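Side-chain contacts in uncharacterized protein (Borrelia turicatae, PDB 5VJ4), which is of unknown function but is a putative surface protein of a relapsing fever spirochete, differentially regulated between tick and mammal, and may bind lipid: residues Lys265-Asn268 and Val269-Ser272; Ile290-Asp293 and Glu294-Ala298; Tyr351-Ile354 and Leu355-Ala359. One frame throughout, in Å; residues are numbered along the deposited sequence.

Interaction 1: Lys265-Asn268 and Val269-Ser272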
# COMPACT_ATOMS: atom_id res chain seq x y z
N LYS A 265 -6.27 -16.16 7.14
CA LYS A 265 -6.08 -14.78 7.53
C LYS A 265 -4.88 -14.19 6.81
O LYS A 265 -4.95 -13.09 6.25
CB LYS A 265 -5.89 -14.67 9.03
CG LYS A 265 -7.20 -14.52 9.76
CD LYS A 265 -6.93 -14.51 11.25
CE LYS A 265 -8.14 -14.88 12.09
NZ LYS A 265 -7.57 -15.41 13.36
N PHE A 266 -3.80 -14.96 6.80
CA PHE A 266 -2.56 -14.57 6.16
C PHE A 266 -2.83 -14.29 4.70
O PHE A 266 -2.47 -13.23 4.19
CB PHE A 266 -1.54 -15.69 6.29
CG PHE A 266 -0.29 -15.49 5.50
CD1 PHE A 266 0.69 -14.57 5.92
CD2 PHE A 266 -0.06 -16.25 4.35
CE1 PHE A 266 1.87 -14.41 5.20
CE2 PHE A 266 1.13 -16.08 3.62
CZ PHE A 266 2.09 -15.16 4.04
N ASN A 267 -3.51 -15.22 4.04
CA ASN A 267 -3.85 -14.99 2.66
C ASN A 267 -4.76 -13.79 2.39
O ASN A 267 -4.64 -13.18 1.32
CB ASN A 267 -4.39 -16.25 2.02
CG ASN A 267 -3.30 -17.26 1.74
OD1 ASN A 267 -3.57 -18.42 1.48
ND2 ASN A 267 -2.04 -16.82 1.79
N ASN A 268 -5.62 -13.44 3.36
CA ASN A 268 -6.48 -12.30 3.14
C ASN A 268 -5.73 -10.98 3.08
O ASN A 268 -6.04 -10.12 2.24
CB ASN A 268 -7.67 -12.21 4.10
CG ASN A 268 -8.63 -11.06 3.69
OD1 ASN A 268 -9.36 -10.49 4.51
ND2 ASN A 268 -8.60 -10.69 2.41
N VAL A 269 -4.74 -10.81 3.94
CA VAL A 269 -3.97 -9.56 3.86
C VAL A 269 -3.21 -9.46 2.55
O VAL A 269 -3.16 -8.39 1.94
CB VAL A 269 -3.07 -9.24 5.07
CG1 VAL A 269 -3.91 -9.15 6.31
CG2 VAL A 269 -2.17 -10.37 5.32
N LEU A 270 -2.70 -10.60 2.07
CA LEU A 270 -2.03 -10.58 0.78
C LEU A 270 -2.98 -10.09 -0.30
O LEU A 270 -2.63 -9.24 -1.08
CB LEU A 270 -1.52 -11.95 0.42
CG LEU A 270 -0.49 -12.63 1.31
CD1 LEU A 270 0.16 -13.78 0.58
CD2 LEU A 270 0.59 -11.70 1.81
N ASN A 271 -4.19 -10.63 -0.31
CA ASN A 271 -5.15 -10.23 -1.29
C ASN A 271 -5.63 -8.81 -1.15
O ASN A 271 -5.95 -8.16 -2.15
CB ASN A 271 -6.30 -11.21 -1.41
CG ASN A 271 -6.05 -12.23 -2.54
OD1 ASN A 271 -6.50 -12.04 -3.67
ND2 ASN A 271 -5.27 -13.29 -2.25
N SER A 272 -5.64 -8.30 0.07
CA SER A 272 -6.15 -6.94 0.23
C SER A 272 -5.13 -5.96 -0.33
O SER A 272 -5.44 -4.99 -1.06
CB SER A 272 -6.43 -6.65 1.69
OG SER A 272 -7.03 -7.76 2.32

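Interaction 2: Ile290-Asp293 and Glu294-Ala298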
# COMPACT_ATOMS: atom_id res chain seq x y z
N ILE A 290 19.19 -12.91 3.18
CA ILE A 290 20.53 -13.12 2.61
C ILE A 290 21.60 -12.49 3.47
O ILE A 290 22.62 -13.12 3.71
CB ILE A 290 20.64 -12.72 1.15
CG1 ILE A 290 19.82 -13.73 0.34
CG2 ILE A 290 22.05 -12.89 0.66
CD1 ILE A 290 19.63 -13.42 -1.13
N GLU A 291 21.35 -11.30 3.98
CA GLU A 291 22.34 -10.64 4.82
C GLU A 291 22.57 -11.34 6.12
O GLU A 291 23.69 -11.41 6.59
CB GLU A 291 22.03 -9.16 5.05
CG GLU A 291 22.30 -8.31 3.82
CD GLU A 291 23.61 -8.68 3.12
OE1 GLU A 291 24.62 -8.87 3.84
OE2 GLU A 291 23.61 -8.79 1.87
N HIS A 292 21.50 -11.87 6.70
CA HIS A 292 21.60 -12.58 7.97
C HIS A 292 22.50 -13.80 7.80
O HIS A 292 23.35 -14.08 8.63
CB HIS A 292 20.20 -12.98 8.41
CG HIS A 292 20.17 -14.05 9.44
ND1 HIS A 292 20.23 -15.40 9.13
CD2 HIS A 292 20.03 -13.98 10.79
CE1 HIS A 292 20.17 -16.11 10.25
NE2 HIS A 292 20.04 -15.27 11.27
N ASP A 293 22.34 -14.52 6.70
CA ASP A 293 23.19 -15.68 6.46
C ASP A 293 24.63 -15.31 6.31
O ASP A 293 25.48 -16.01 6.83
CB ASP A 293 22.70 -16.47 5.26
CG ASP A 293 21.30 -16.99 5.48
OD1 ASP A 293 20.66 -16.60 6.50
OD2 ASP A 293 20.83 -17.79 4.65
N GLU A 294 24.91 -14.21 5.62
CA GLU A 294 26.29 -13.72 5.52
C GLU A 294 26.86 -13.48 6.91
O GLU A 294 27.99 -13.89 7.18
CB GLU A 294 26.38 -12.44 4.70
CG GLU A 294 25.95 -12.55 3.25
CD GLU A 294 26.76 -13.53 2.43
OE1 GLU A 294 27.90 -13.86 2.83
OE2 GLU A 294 26.26 -13.96 1.37
N ALA A 295 26.05 -12.86 7.77
CA ALA A 295 26.46 -12.56 9.14
C ALA A 295 26.63 -13.83 9.94
O ALA A 295 27.45 -13.89 10.85
CB ALA A 295 25.49 -11.58 9.82
N LEU A 296 25.85 -14.85 9.60
CA LEU A 296 26.00 -16.16 10.22
C LEU A 296 27.37 -16.76 9.94
O LEU A 296 28.09 -17.14 10.87
CB LEU A 296 24.92 -17.11 9.72
CG LEU A 296 24.77 -18.47 10.36
CD1 LEU A 296 23.82 -18.18 11.50
CD2 LEU A 296 24.19 -19.47 9.38
N ASN A 297 27.75 -16.81 8.66
CA ASN A 297 29.06 -17.33 8.25
C ASN A 297 30.20 -16.56 8.86
O ASN A 297 31.11 -17.15 9.45
CB ASN A 297 29.18 -17.39 6.74
CG ASN A 297 28.31 -18.47 6.15
OD1 ASN A 297 28.83 -19.45 5.60
ND2 ASN A 297 27.00 -18.34 6.30
N ALA A 298 30.11 -15.24 8.77
CA ALA A 298 31.09 -14.37 9.38
C ALA A 298 31.26 -14.60 10.90
O ALA A 298 32.34 -14.43 11.41
CB ALA A 298 30.74 -12.92 9.08

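Interaction 3: Tyr351-Ile354 and Leu355-Ala359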
# COMPACT_ATOMS: atom_id res chain seq x y z
N TYR A 351 21.36 -3.63 9.81
CA TYR A 351 21.83 -4.24 11.06
C TYR A 351 22.66 -5.49 10.80
O TYR A 351 23.75 -5.62 11.35
CB TYR A 351 20.67 -4.50 12.02
CG TYR A 351 20.11 -3.25 12.69
CD1 TYR A 351 20.47 -1.96 12.26
CD2 TYR A 351 19.20 -3.37 13.74
CE1 TYR A 351 19.94 -0.83 12.88
CE2 TYR A 351 18.66 -2.24 14.37
CZ TYR A 351 19.03 -0.98 13.93
OH TYR A 351 18.51 0.13 14.56
N PHE A 352 22.19 -6.35 9.91
CA PHE A 352 22.94 -7.56 9.58
C PHE A 352 24.24 -7.30 8.84
O PHE A 352 25.19 -8.07 8.98
CB PHE A 352 22.09 -8.58 8.79
CG PHE A 352 21.08 -9.27 9.63
CD1 PHE A 352 21.47 -10.05 10.71
CD2 PHE A 352 19.72 -9.15 9.36
CE1 PHE A 352 20.53 -10.69 11.50
CE2 PHE A 352 18.78 -9.79 10.15
CZ PHE A 352 19.18 -10.56 11.21
N ILE A 353 24.27 -6.24 8.04
CA ILE A 353 25.46 -5.93 7.25
C ILE A 353 26.55 -5.41 8.20
O ILE A 353 27.68 -5.91 8.19
CB ILE A 353 25.15 -4.94 6.11
CG1 ILE A 353 24.45 -5.69 4.98
CG2 ILE A 353 26.42 -4.33 5.53
CD1 ILE A 353 23.86 -4.82 3.89
N ILE A 354 26.18 -4.44 9.03
CA ILE A 354 27.06 -3.96 10.08
C ILE A 354 27.57 -5.14 10.89
O ILE A 354 28.78 -5.30 11.05
CB ILE A 354 26.34 -2.94 10.97
CG1 ILE A 354 26.23 -1.61 10.21
CG2 ILE A 354 27.03 -2.79 12.31
CD1 ILE A 354 25.02 -0.77 10.62
N LEU A 355 26.66 -5.99 11.35
CA LEU A 355 27.04 -7.15 12.11
C LEU A 355 28.04 -8.04 11.37
O LEU A 355 28.96 -8.57 11.97
CB LEU A 355 25.82 -7.96 12.52
CG LEU A 355 26.17 -9.09 13.49
CD1 LEU A 355 26.39 -8.55 14.90
CD2 LEU A 355 25.12 -10.19 13.47
N LYS A 356 27.87 -8.20 10.06
CA LYS A 356 28.84 -8.99 9.31
C LYS A 356 30.21 -8.35 9.34
O LYS A 356 31.21 -9.03 9.56
CB LYS A 356 28.39 -9.23 7.85
CG LYS A 356 29.51 -9.82 7.01
CD LYS A 356 29.15 -10.37 5.64
CE LYS A 356 28.47 -9.37 4.71
NZ LYS A 356 29.00 -7.99 4.79
N PHE A 357 30.25 -7.03 9.11
CA PHE A 357 31.51 -6.29 9.08
C PHE A 357 32.22 -6.36 10.42
O PHE A 357 33.42 -6.62 10.46
CB PHE A 357 31.27 -4.84 8.63
CG PHE A 357 30.99 -4.71 7.16
CD1 PHE A 357 31.54 -5.61 6.24
CD2 PHE A 357 30.20 -3.67 6.68
CE1 PHE A 357 31.28 -5.49 4.87
CE2 PHE A 357 29.93 -3.54 5.31
CZ PHE A 357 30.48 -4.46 4.41
N ASP A 358 31.48 -6.17 11.50
CA ASP A 358 32.04 -6.29 12.82
C ASP A 358 32.58 -7.68 13.03
O ASP A 358 33.65 -7.84 13.58
CB ASP A 358 31.01 -5.93 13.89
CG ASP A 358 30.72 -4.43 13.90
OD1 ASP A 358 31.32 -3.69 13.07
OD2 ASP A 358 29.90 -3.99 14.74
N ALA A 359 31.86 -8.68 12.55
CA ALA A 359 32.32 -10.06 12.67
C ALA A 359 33.68 -10.25 11.99
O ALA A 359 34.59 -10.85 12.55
CB ALA A 359 31.28 -11.05 12.11

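Interaction 1: Lys265-Asn268 and Val269-Ser272
Phe-266 and Leu-270, one helical turn apart, make the apolar part of this contact: CD1 of Leu-270 lies 3.9 Å from CE2 of Phe-266, and Leu-270 CG sits over one face of the ring. With CG of Phe-266 anti to its own backbone N (chi1 171°), the ring stands beside its carbonyl carbon, on the side from which the leucine branch can cross it at a slant. Both side chains are buried against Ile-249 of helix 243-256 and Phe-330 of helix 308-334. Val-269 also turns to helix 308-334, packing on Phe-330, Phe-333 and Thr-334.

The polar side chains divide between helix and surroundings. Asn-267 brings ND2 within 3.9 Å of Leu-270 CD1, but its amide is held elsewhere: ND2 bonds to Tyr-238 OH and OD1 accepts from Lys-263 NZ, so both ends of the group are tied. Midway along, Asn-268 O takes two donors from Ser-272, one turn on. Ser-272 N reaches Asn-268 O at 2.9 Å, and Ser-272 OG, donating to Asn-268 O at 2.6 Å, comes in above the carbonyl plane. The serine hydroxyl is thereby folded back on its own helix, satisfied within a buried site.

The backbone ladder completes the set. Val-269 N donates to Lys-265 O; Asn-271 N lies 3.1 Å from its acceptor Asn-267 O; Leu-270 N to Phe-266 O is a weak bond. The Asn-268 and Asn-271 side meets the second subunit, packing on its Lys-187 and Asn-184, and Asn-271 O accepts from Arg-188 NE of that subunit. Such i to i+4 pairing marks any alpha-helix, and a serine hydroxyl bonded to the carbonyl four residues back is a common mid-helix use of serine; buried Phe-266, Val-269 and Leu-270 against partly exposed asparagines give this early part of helix 263-301 its two-sided character.

Interaction 2: Ile290-Asp293 and Glu294-Ala298
Glu-294, Ala-295, Leu-296 and Asn-297 donate their backbone N-H groups to the carbonyls of Ile-290, Glu-291, His-292 and Asp-293 in unbroken i to i+4 order, the Leu-296 N to His-292 O bond measuring 2.8 Å. Asp-293 O is gripped twice. It accepts from Asn-297 N, and Asn-297 ND2 donates to Asp-293 O at 2.8 Å, the amide nitrogen standing 40° out of the carbonyl plane. To get there the amide runs back toward the preceding turn: CG of Asn-297 lies anti to its carbonyl carbon and beside its backbone N (chi1 -72°).

A second polar pair links neighbours in sequence. His-292 ND1 donates to Asp-293 OD1 at 2.9 Å, almost straight and in the plane of the imidazole, and this helps set the rotation of the ring. Its flank is taken by Phe-352 of helix 345-365, which meets it edge-to-face, and by Leu-315 and Lys-319 of helix 308-334. The stretch therefore belongs to a bundle in which helix 263-301 packs against helices 308-334 and 345-365, which also touch each other; Ala-295 and Leu-296 rest on Leu-315 too. CD1 of Leu-296 comes obliquely to CE1 of His-292, at 4.4 Å.

On the side of helix 345-365 the two glutamates slant across each other. Glu-291 is bent at its second torsion, which brings its OE1 to 4.0 Å from CG of Glu-294. The carboxylates keep apart, OE2 of Glu-291 lying 5.8 Å from OE2 of Glu-294, and Lys-356, beside Glu-294, and Arg-349, beside Glu-291, would probably offset the like charges. A sulfate, probably from the crystallisation liquor, lies about 5 Å from the Glu-291 side chain.

Interaction 3: Tyr351-Ile354 and Leu355-Ala359
Ile-353 and Phe-357 run alongside each other off the same flank of the helix, with Ile-353 CG2 3.6 Å from Phe-357 CE2. The isoleucine torsion decides which branch touches: CG2 stands anti to the backbone N and beside the carbonyl carbon, facing the next turn, while CG1 swings back beside the N (chi1 -76°). Phe-357 has its CG beside its own backbone N, which tips the ring back over the turn before, and the methyl approaches it at an oblique angle. Phe-357 CD2 is also 4.0 Å from Ile-353 CG2.

Ile-354 and Asp-358 repeat the pattern one residue on. Here too CG2 is the branch that leads forward, and Ile-354 CG2 lies 3.9 Å from Asp-358 OD2. The carboxylate has a long, weak ion pair with Arg-314 of helix 308-334. Lys-356 behaves differently: extended through its second torsion, it then curls at the third and fourth (chi3 56°), leaving its NZ 4.2 Å from Ile-353 O.

Leu-355 turns inward and packs on Arg-314 and Leu-315; Phe-352 is buried against Val-288, Leu-315 and Phe-318. Four backbone bonds run from Leu-355 through Asp-358 to the carbonyls one turn back, that of Asp-358 N to Ile-354 O being 2.9 Å and nearly straight, that of Lys-356 N to Phe-352 O more bent. Between the side chains of the two segments the contact is thus van der Waals in kind: the backbone supplies the directional bonds, and the outer Ile-353 and Phe-357 pair by apolar contact while the inner side packs against helices 263-301 and 308-334.

Along the chain the three contacts come in series. Interactions 1 and 2 share helix 263-301, one near its start and the other near its end, their centres about 30 Å apart and nearest atoms about 17 Å. Interaction 3 sits on the later helix 345-365 and touches interaction 2, with centres about 8 Å apart. Ala-298 against Ala-359 and Glu-294 against Lys-356 join the two helices there. Helix 308-334 runs alongside helix 263-301 at both sites, while the second subunit and helix 243-256 are particular to interaction 1 and helix 345-365 to interaction 2, all in a protein without strands.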